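Local coordinates for SAG family member (Sag19) (Eimeria tenella, PDB 6ZZB), which is of unknown function but is a major surface antigen of the parasite and probably shares the fold of the CAP proteins, at residues Ser178-Ala181 and Phe182-Glu186; Leu54-Ile57 and Asn58-Ser62; Ile128-Pro131 and His132-Phe136; Ala73-Asp77 and Thr78-Glu82. All blocks are in the same frame, centred on the assembly; numbering follows the deposited sequence.

Contact 1: residues Ser178-Ala181 and Phe182-Glu186; sequences SNVA and FLLSE
In V180 the CG1 branch lies opposite the backbone N (chi1 166°), while L184, one turn on, turns its CG back beside its own N, and the two side chains lie alongside each other with their ends in the same direction. V180 CG1 meets L184 CD1 at 3.8 Å. S178 behaves differently: OG, also swung away from its N, comes up in the ring plane at the edge of F182, 3.7 Å from CE2, while the backbone oxygen S178 O sits 3.2 Å from F182 CD2 at the same rim. The hydroxyl's polar partner is Y165 OH. N179 points away from the next turn, taking V127 N on OD1 and giving ND2 to T145 OG1; one turn on, L183 lies against the backbone of N179, its CG 3.3 Å from N179 O. Beneath these groups runs the backbone ladder of the last helical turns: F182 N to S178 O is 3.1 Å with an N-H...O angle of 157°, L183 N reaches N179 O at 2.9 Å, and L184 N reaches V180 O at 2.9 Å. L184 is where helical backbone angles stop. Just there R61 NH1 binds both L183 O and S185 O. A guanidinium bonded to carbonyls at the C-terminal end of the helix should be electrostatically favourable, and it satisfies oxygens that sit in a buried part of the fold.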
# COMPACT_ATOMS: atom_id res chain seq x y z
N SER A 178 2.57 6.73 -4.70
CA SER A 178 1.26 6.38 -4.09
C SER A 178 1.50 5.72 -2.73
O SER A 178 0.88 6.07 -1.74
CB SER A 178 0.49 5.52 -5.03
OG SER A 178 -0.75 5.12 -4.45
N ASN A 179 2.42 4.78 -2.68
CA ASN A 179 2.72 4.06 -1.42
C ASN A 179 3.13 5.05 -0.34
O ASN A 179 2.67 4.91 0.81
CB ASN A 179 3.79 3.00 -1.63
CG ASN A 179 3.33 1.79 -2.41
OD1 ASN A 179 2.13 1.59 -2.62
ND2 ASN A 179 4.27 0.96 -2.87
N VAL A 180 3.97 6.03 -0.66
CA VAL A 180 4.41 7.02 0.35
C VAL A 180 3.22 7.86 0.80
O VAL A 180 3.16 8.19 2.00
CB VAL A 180 5.52 7.90 -0.23
CG1 VAL A 180 5.77 9.14 0.61
CG2 VAL A 180 6.75 7.07 -0.41
N ALA A 181 2.31 8.22 -0.09
CA ALA A 181 1.11 8.99 0.31
C ALA A 181 0.33 8.22 1.37
O ALA A 181 -0.05 8.82 2.36
CB ALA A 181 0.30 9.33 -0.90
N PHE A 182 0.18 6.91 1.20
CA PHE A 182 -0.57 6.12 2.21
C PHE A 182 0.25 6.01 3.48
O PHE A 182 -0.29 6.18 4.58
CB PHE A 182 -0.91 4.73 1.68
CG PHE A 182 -2.06 4.70 0.75
CD1 PHE A 182 -3.35 4.57 1.24
CD2 PHE A 182 -1.88 4.84 -0.61
CE1 PHE A 182 -4.43 4.54 0.38
CE2 PHE A 182 -2.97 4.84 -1.48
CZ PHE A 182 -4.25 4.72 -0.97
N LEU A 183 1.53 5.74 3.36
CA LEU A 183 2.41 5.56 4.54
C LEU A 183 2.38 6.81 5.41
O LEU A 183 2.46 6.68 6.64
CB LEU A 183 3.85 5.27 4.12
CG LEU A 183 4.11 3.87 3.59
CD1 LEU A 183 5.43 3.81 2.85
CD2 LEU A 183 4.11 2.87 4.74
N LEU A 184 2.39 7.97 4.79
CA LEU A 184 2.55 9.27 5.50
C LEU A 184 1.23 10.02 5.58
O LEU A 184 1.26 11.25 5.87
CB LEU A 184 3.59 10.11 4.76
CG LEU A 184 4.99 9.51 4.75
CD1 LEU A 184 5.95 10.51 4.11
CD2 LEU A 184 5.49 9.14 6.12
N SER A 185 0.11 9.36 5.37
CA SER A 185 -1.22 10.02 5.39
C SER A 185 -1.62 10.34 6.85
O SER A 185 -1.54 9.46 7.71
CB SER A 185 -2.24 9.14 4.76
OG SER A 185 -3.54 9.69 4.90
N GLU A 186 -2.03 11.59 7.08
CA GLU A 186 -2.73 12.00 8.32
C GLU A 186 -4.08 11.27 8.42
O GLU A 186 -4.54 11.10 9.52
CB GLU A 186 -2.93 13.52 8.33
CG GLU A 186 -1.75 14.27 8.88
CD GLU A 186 -1.81 14.51 10.38
OE1 GLU A 186 -2.67 13.89 11.06
OE2 GLU A 186 -1.01 15.33 10.86

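Contact 2: residues Leu54-Ile57 and Asn58-Ser62; sequences LAII and NKLRS
Four consecutive backbone bonds of the i to i+4 kind tie L54-I57 to the next turn, from N58 N to L54 O at 2.9 Å through to R61 N to I57 O at 3.1 Å. Along one flank the side chains of L54 and N58 slant across each other: L54 CG stands 3.6 Å from N58 ND2, and CD1 of the same leucine is at 3.7 Å from that nitrogen. The other end of the N58 amide, OD1, accepts from L72 N and so fixes the rotation of the group. A second row joins I56 to L60, with I56 CG1 and L60 CD1 4.1 Å apart, and both residues face helix 138-155, to whose first residue this helix is also tied by the C53-C138 disulfide. The third row is I57 with R61, lying alongside each other; I57 CG2 meets R61 CD at 4.1 Å. The arginine chain stays close to the helix as far as CD, then bends at chi3 (62°), which carries NE to G70 O and the guanidinium on toward the end of helix 175-183. Its aliphatic part thus packs on isoleucine while the charged end is spent on carbonyl oxygens. With this buried R61 held by neutral acceptors in several directions, the cation is probably stabilised by the summed dipoles of those carbonyls.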
# COMPACT_ATOMS: atom_id res chain seq x y z
N LEU A 54 4.67 -3.24 10.88
CA LEU A 54 4.20 -2.04 11.61
C LEU A 54 5.40 -1.26 12.17
O LEU A 54 5.31 -0.04 12.16
CB LEU A 54 3.22 -2.47 12.71
CG LEU A 54 2.31 -1.41 13.30
CD1 LEU A 54 1.60 -0.60 12.25
CD2 LEU A 54 1.29 -2.09 14.23
N ALA A 55 6.48 -1.93 12.55
CA ALA A 55 7.68 -1.24 13.09
C ALA A 55 8.25 -0.29 12.04
O ALA A 55 8.50 0.87 12.38
CB ALA A 55 8.72 -2.23 13.55
N ILE A 56 8.48 -0.78 10.82
CA ILE A 56 9.08 0.09 9.77
C ILE A 56 8.08 1.19 9.41
O ILE A 56 8.50 2.35 9.25
CB ILE A 56 9.59 -0.70 8.55
CG1 ILE A 56 10.31 0.23 7.56
CG2 ILE A 56 8.50 -1.47 7.83
CD1 ILE A 56 11.42 1.02 8.16
N ILE A 57 6.79 0.90 9.30
CA ILE A 57 5.79 1.94 8.95
C ILE A 57 5.85 3.04 10.01
O ILE A 57 5.89 4.24 9.68
CB ILE A 57 4.39 1.33 8.80
CG1 ILE A 57 4.34 0.42 7.57
CG2 ILE A 57 3.36 2.43 8.73
CD1 ILE A 57 3.10 -0.42 7.44
N ASN A 58 5.84 2.65 11.29
CA ASN A 58 5.80 3.67 12.37
C ASN A 58 7.15 4.38 12.51
O ASN A 58 7.08 5.58 12.88
CB ASN A 58 5.32 3.02 13.66
CG ASN A 58 3.82 2.87 13.67
OD1 ASN A 58 3.08 3.66 13.09
ND2 ASN A 58 3.32 1.85 14.38
N LYS A 59 8.25 3.73 12.17
CA LYS A 59 9.58 4.40 12.14
C LYS A 59 9.53 5.52 11.09
O LYS A 59 9.85 6.69 11.39
CB LYS A 59 10.70 3.40 11.86
CG LYS A 59 12.07 4.03 11.74
CD LYS A 59 13.19 3.05 11.95
CE LYS A 59 14.52 3.56 11.43
NZ LYS A 59 14.64 3.32 9.97
N LEU A 60 9.03 5.21 9.90
CA LEU A 60 8.97 6.21 8.80
C LEU A 60 8.02 7.36 9.16
O LEU A 60 8.30 8.51 8.75
CB LEU A 60 8.57 5.51 7.50
CG LEU A 60 9.59 4.52 6.96
CD1 LEU A 60 9.03 3.70 5.82
CD2 LEU A 60 10.85 5.24 6.48
N ARG A 61 6.92 7.13 9.88
CA ARG A 61 5.97 8.21 10.24
C ARG A 61 6.54 9.09 11.36
O ARG A 61 6.04 10.22 11.50
CB ARG A 61 4.62 7.62 10.62
CG ARG A 61 3.92 6.94 9.46
CD ARG A 61 2.62 6.30 9.95
NE ARG A 61 1.62 7.20 10.48
CZ ARG A 61 0.71 7.86 9.80
NH1 ARG A 61 0.63 7.75 8.48
NH2 ARG A 61 -0.18 8.63 10.41
N SER A 62 7.50 8.57 12.11
CA SER A 62 8.10 9.25 13.30
C SER A 62 9.59 9.49 13.04
O SER A 62 9.93 10.65 12.75
CB SER A 62 7.86 8.43 14.53
OG SER A 62 8.63 7.24 14.48

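Contact 3: residues Ile128-Pro131 and His132-Phe136; sequences IPFP and HDTEF
P131 O takes two donors from T134: the hydroxyl OG1 at 2.8 Å and the backbone N at 3.1 Å. The N-H bond closes a type I turn over P131-T134, and it comes from well above the carbonyl plane, 56° out of it, whereas the hydroxyl approaches nearer to that plane. T134 places OG1 between its backbone N and carbonyl carbon (chi1 67°), which brings the oxygen to P131 O and leaves the methyl CG2 against the proline ring, 3.6 Å from P131 CG. The same OG1 also lies in plane at the edge of the F130 ring, 3.7 Å from CD2. D133 OD1 sits 3.4 Å from P131 CB. Farther along, F136 returns to F130: F130 CZ and F136 CD1 are 3.6 Å apart, the ring centroids 5.5 Å apart and the planes at 55°, an oblique pairing in which F130 CZ comes in at the edge of the F136 ring. H132, at the second position of the turn, is anchored through ND1 to G202 O. Outward from this first shell, F130 and F136 share L141 of helix 138-155 and A195 of strand 190-196. The turn follows the end of strand 126-131, which pairs antiparallel with strand 203-211, and leads the chain on into helix 138-155.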
# COMPACT_ATOMS: atom_id res chain seq x y z
N ILE A 128 3.23 -3.56 -3.13
CA ILE A 128 4.63 -3.84 -3.53
C ILE A 128 4.72 -5.25 -4.08
O ILE A 128 4.63 -6.23 -3.33
CB ILE A 128 5.62 -3.66 -2.37
CG1 ILE A 128 5.54 -2.28 -1.75
CG2 ILE A 128 7.02 -4.00 -2.84
CD1 ILE A 128 6.39 -2.09 -0.51
N PRO A 129 4.90 -5.40 -5.40
CA PRO A 129 5.24 -6.71 -5.96
C PRO A 129 6.68 -7.07 -5.63
O PRO A 129 7.51 -6.18 -5.47
CB PRO A 129 5.06 -6.53 -7.46
CG PRO A 129 4.34 -5.21 -7.63
CD PRO A 129 4.77 -4.37 -6.44
N PHE A 130 6.95 -8.36 -5.46
CA PHE A 130 8.34 -8.85 -5.22
C PHE A 130 8.46 -10.20 -5.89
O PHE A 130 7.49 -10.92 -6.07
CB PHE A 130 8.70 -8.82 -3.74
CG PHE A 130 7.82 -9.65 -2.84
CD1 PHE A 130 6.59 -9.15 -2.39
CD2 PHE A 130 8.22 -10.89 -2.37
CE1 PHE A 130 5.79 -9.89 -1.53
CE2 PHE A 130 7.43 -11.63 -1.51
CZ PHE A 130 6.20 -11.15 -1.10
N PRO A 131 9.66 -10.56 -6.41
CA PRO A 131 9.78 -11.78 -7.19
C PRO A 131 9.45 -13.03 -6.36
O PRO A 131 9.73 -13.09 -5.17
CB PRO A 131 11.26 -11.83 -7.61
CG PRO A 131 11.76 -10.40 -7.42
CD PRO A 131 10.94 -9.84 -6.28
N HIS A 132 8.88 -14.01 -7.04
CA HIS A 132 8.43 -15.29 -6.43
C HIS A 132 9.59 -16.02 -5.76
O HIS A 132 9.33 -16.77 -4.84
CB HIS A 132 7.76 -16.19 -7.45
CG HIS A 132 8.71 -16.76 -8.46
ND1 HIS A 132 9.15 -16.04 -9.56
CD2 HIS A 132 9.30 -17.98 -8.53
CE1 HIS A 132 9.97 -16.81 -10.27
NE2 HIS A 132 10.04 -18.00 -9.68
N ASP A 133 10.81 -15.80 -6.24
CA ASP A 133 11.97 -16.61 -5.78
C ASP A 133 12.74 -15.84 -4.70
O ASP A 133 13.84 -16.28 -4.38
CB ASP A 133 12.83 -17.08 -6.96
CG ASP A 133 13.26 -16.00 -7.93
OD1 ASP A 133 12.79 -14.86 -7.81
OD2 ASP A 133 14.08 -16.31 -8.82
N THR A 134 12.18 -14.77 -4.13
CA THR A 134 12.88 -13.96 -3.10
C THR A 134 12.24 -14.17 -1.73
O THR A 134 11.03 -14.46 -1.66
CB THR A 134 12.93 -12.49 -3.50
OG1 THR A 134 11.59 -12.02 -3.45
CG2 THR A 134 13.54 -12.26 -4.87
N GLU A 135 13.02 -13.98 -0.66
CA GLU A 135 12.53 -14.01 0.74
C GLU A 135 11.78 -12.70 1.03
O GLU A 135 12.32 -11.63 0.66
CB GLU A 135 13.69 -14.22 1.72
CG GLU A 135 13.23 -14.53 3.12
CD GLU A 135 14.36 -14.63 4.13
OE1 GLU A 135 15.52 -14.77 3.69
OE2 GLU A 135 14.07 -14.55 5.34
N PHE A 136 10.62 -12.79 1.68
CA PHE A 136 9.81 -11.60 2.10
C PHE A 136 10.55 -10.88 3.22
O PHE A 136 10.86 -11.52 4.24
CB PHE A 136 8.42 -12.01 2.61
CG PHE A 136 7.59 -10.86 3.10
CD1 PHE A 136 6.94 -10.03 2.20
CD2 PHE A 136 7.47 -10.55 4.45
CE1 PHE A 136 6.20 -8.95 2.62
CE2 PHE A 136 6.72 -9.48 4.87
CZ PHE A 136 6.07 -8.68 3.96

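Contact 4: residues Ala73-Asp77 and Thr78-Glu82; sequences AKAED and TEVTE
E79 reaches back to the start of its own helix and takes E76 N on OE1 at 2.8 Å, with a nearly straight N-H...O angle of 170°. OE1 uses its anti lone pair, the one facing away from the other carboxylate oxygen, and OE2 forms a salt bridge with K190. CG lies beside the backbone N (chi1 -67°) and the chain is stretched beyond it, which brings OE1 to 3.4 Å from A75 CA. With E76 at the N-cap and E79 three residues later, this is the side-chain-to-backbone half of a capping box at the opening of helix 77-86, just past strand 73-74. The E76 side chain turns elsewhere, leaving its carboxylate nearly parallel to that of E79, and E76 O takes V80 N at 3.1 Å and, weakly, E79 N. D77 keeps CB against the next residue, 3.2 Å from T78 N, and its side chain touches T96; its backbone O accepts T81 N at 2.9 Å, nearly in line with the carbonyl. T81 gives its hydroxyl to P95 O. On the inner side V80 CG2 faces A75 CB at 4.1 Å, and both residues meet S192 of strand 190-196.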
# COMPACT_ATOMS: atom_id res chain seq x y z
N ALA A 73 -1.95 1.69 14.46
CA ALA A 73 -2.25 0.41 15.12
C ALA A 73 -2.63 -0.62 14.07
O ALA A 73 -2.95 -0.25 12.93
CB ALA A 73 -3.37 0.59 16.10
N LYS A 74 -2.66 -1.86 14.46
CA LYS A 74 -3.19 -2.94 13.60
C LYS A 74 -4.67 -2.73 13.35
O LYS A 74 -5.47 -2.48 14.29
CB LYS A 74 -2.96 -4.28 14.28
CG LYS A 74 -3.61 -5.46 13.60
CD LYS A 74 -3.10 -6.75 14.21
CE LYS A 74 -3.62 -7.97 13.50
NZ LYS A 74 -3.17 -9.18 14.24
N ALA A 75 -5.10 -2.87 12.10
CA ALA A 75 -6.51 -2.98 11.71
C ALA A 75 -6.86 -4.46 11.66
O ALA A 75 -6.09 -5.26 11.10
CB ALA A 75 -6.77 -2.32 10.37
N GLU A 76 -7.99 -4.84 12.23
CA GLU A 76 -8.47 -6.22 12.14
C GLU A 76 -9.25 -6.40 10.84
O GLU A 76 -9.70 -5.45 10.23
CB GLU A 76 -9.33 -6.58 13.35
CG GLU A 76 -8.62 -6.36 14.66
CD GLU A 76 -7.49 -7.35 14.92
OE1 GLU A 76 -7.43 -8.41 14.25
OE2 GLU A 76 -6.65 -7.05 15.79
N ASP A 77 -9.38 -7.65 10.43
CA ASP A 77 -10.12 -7.99 9.20
C ASP A 77 -11.49 -7.32 9.17
O ASP A 77 -11.85 -6.80 8.13
CB ASP A 77 -10.26 -9.49 9.00
CG ASP A 77 -8.99 -10.20 8.61
OD1 ASP A 77 -8.08 -9.54 8.15
OD2 ASP A 77 -8.94 -11.44 8.72
N THR A 78 -12.25 -7.37 10.27
CA THR A 78 -13.61 -6.80 10.28
C THR A 78 -13.57 -5.32 9.90
O THR A 78 -14.42 -4.83 9.19
CB THR A 78 -14.26 -6.94 11.66
OG1 THR A 78 -14.24 -8.32 12.06
CG2 THR A 78 -15.69 -6.45 11.64
N GLU A 79 -12.56 -4.63 10.41
CA GLU A 79 -12.39 -3.18 10.17
C GLU A 79 -12.06 -2.92 8.71
O GLU A 79 -12.61 -2.00 8.13
CB GLU A 79 -11.29 -2.65 11.08
CG GLU A 79 -11.66 -2.68 12.55
CD GLU A 79 -10.53 -2.12 13.39
OE1 GLU A 79 -9.43 -2.71 13.42
OE2 GLU A 79 -10.79 -1.13 14.08
N VAL A 80 -11.18 -3.75 8.15
CA VAL A 80 -10.83 -3.59 6.72
C VAL A 80 -12.07 -3.82 5.87
O VAL A 80 -12.36 -3.02 4.98
CB VAL A 80 -9.69 -4.56 6.35
CG1 VAL A 80 -9.46 -4.56 4.86
CG2 VAL A 80 -8.43 -4.21 7.11
N THR A 81 -12.83 -4.89 6.15
CA THR A 81 -14.04 -5.18 5.35
C THR A 81 -15.01 -4.01 5.42
O THR A 81 -15.58 -3.59 4.42
CB THR A 81 -14.69 -6.47 5.82
OG1 THR A 81 -13.77 -7.56 5.63
CG2 THR A 81 -16.01 -6.71 5.11
N GLU A 82 -15.22 -3.46 6.61
CA GLU A 82 -16.21 -2.38 6.77
C GLU A 82 -15.72 -1.06 6.14
O GLU A 82 -16.51 -0.33 5.52
CB GLU A 82 -16.46 -2.21 8.27
CG GLU A 82 -17.75 -1.54 8.60
CD GLU A 82 -18.98 -2.31 8.10
OE1 GLU A 82 -19.81 -1.69 7.59
OE2 GLU A 82 -19.02 -3.56 8.18
O HOH W 1 -8.19 -2.30 15.59

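Along the chain the order is contact 2, contact 4, contact 3, contact 1, each closing before the next opens. Contacts 1 and 2, with centres about 12 Å apart, are the closest pair: helices 175-183 and 50-61 touch through R61 and through L183 packing on I57. Contact 4 follows helix 50-61 and touches it through L54 against strand 73-74. Contacts 3 and 4, the most widely separated at about 25 Å between centres, border the same mixed sheet. Contacts 1 and 3 lie on opposite sides of the chain's centre, yet I128 of contact 3 packs on N179 of contact 1. Helices and turns are thus gathered round one sheet, consistent with a compact fold.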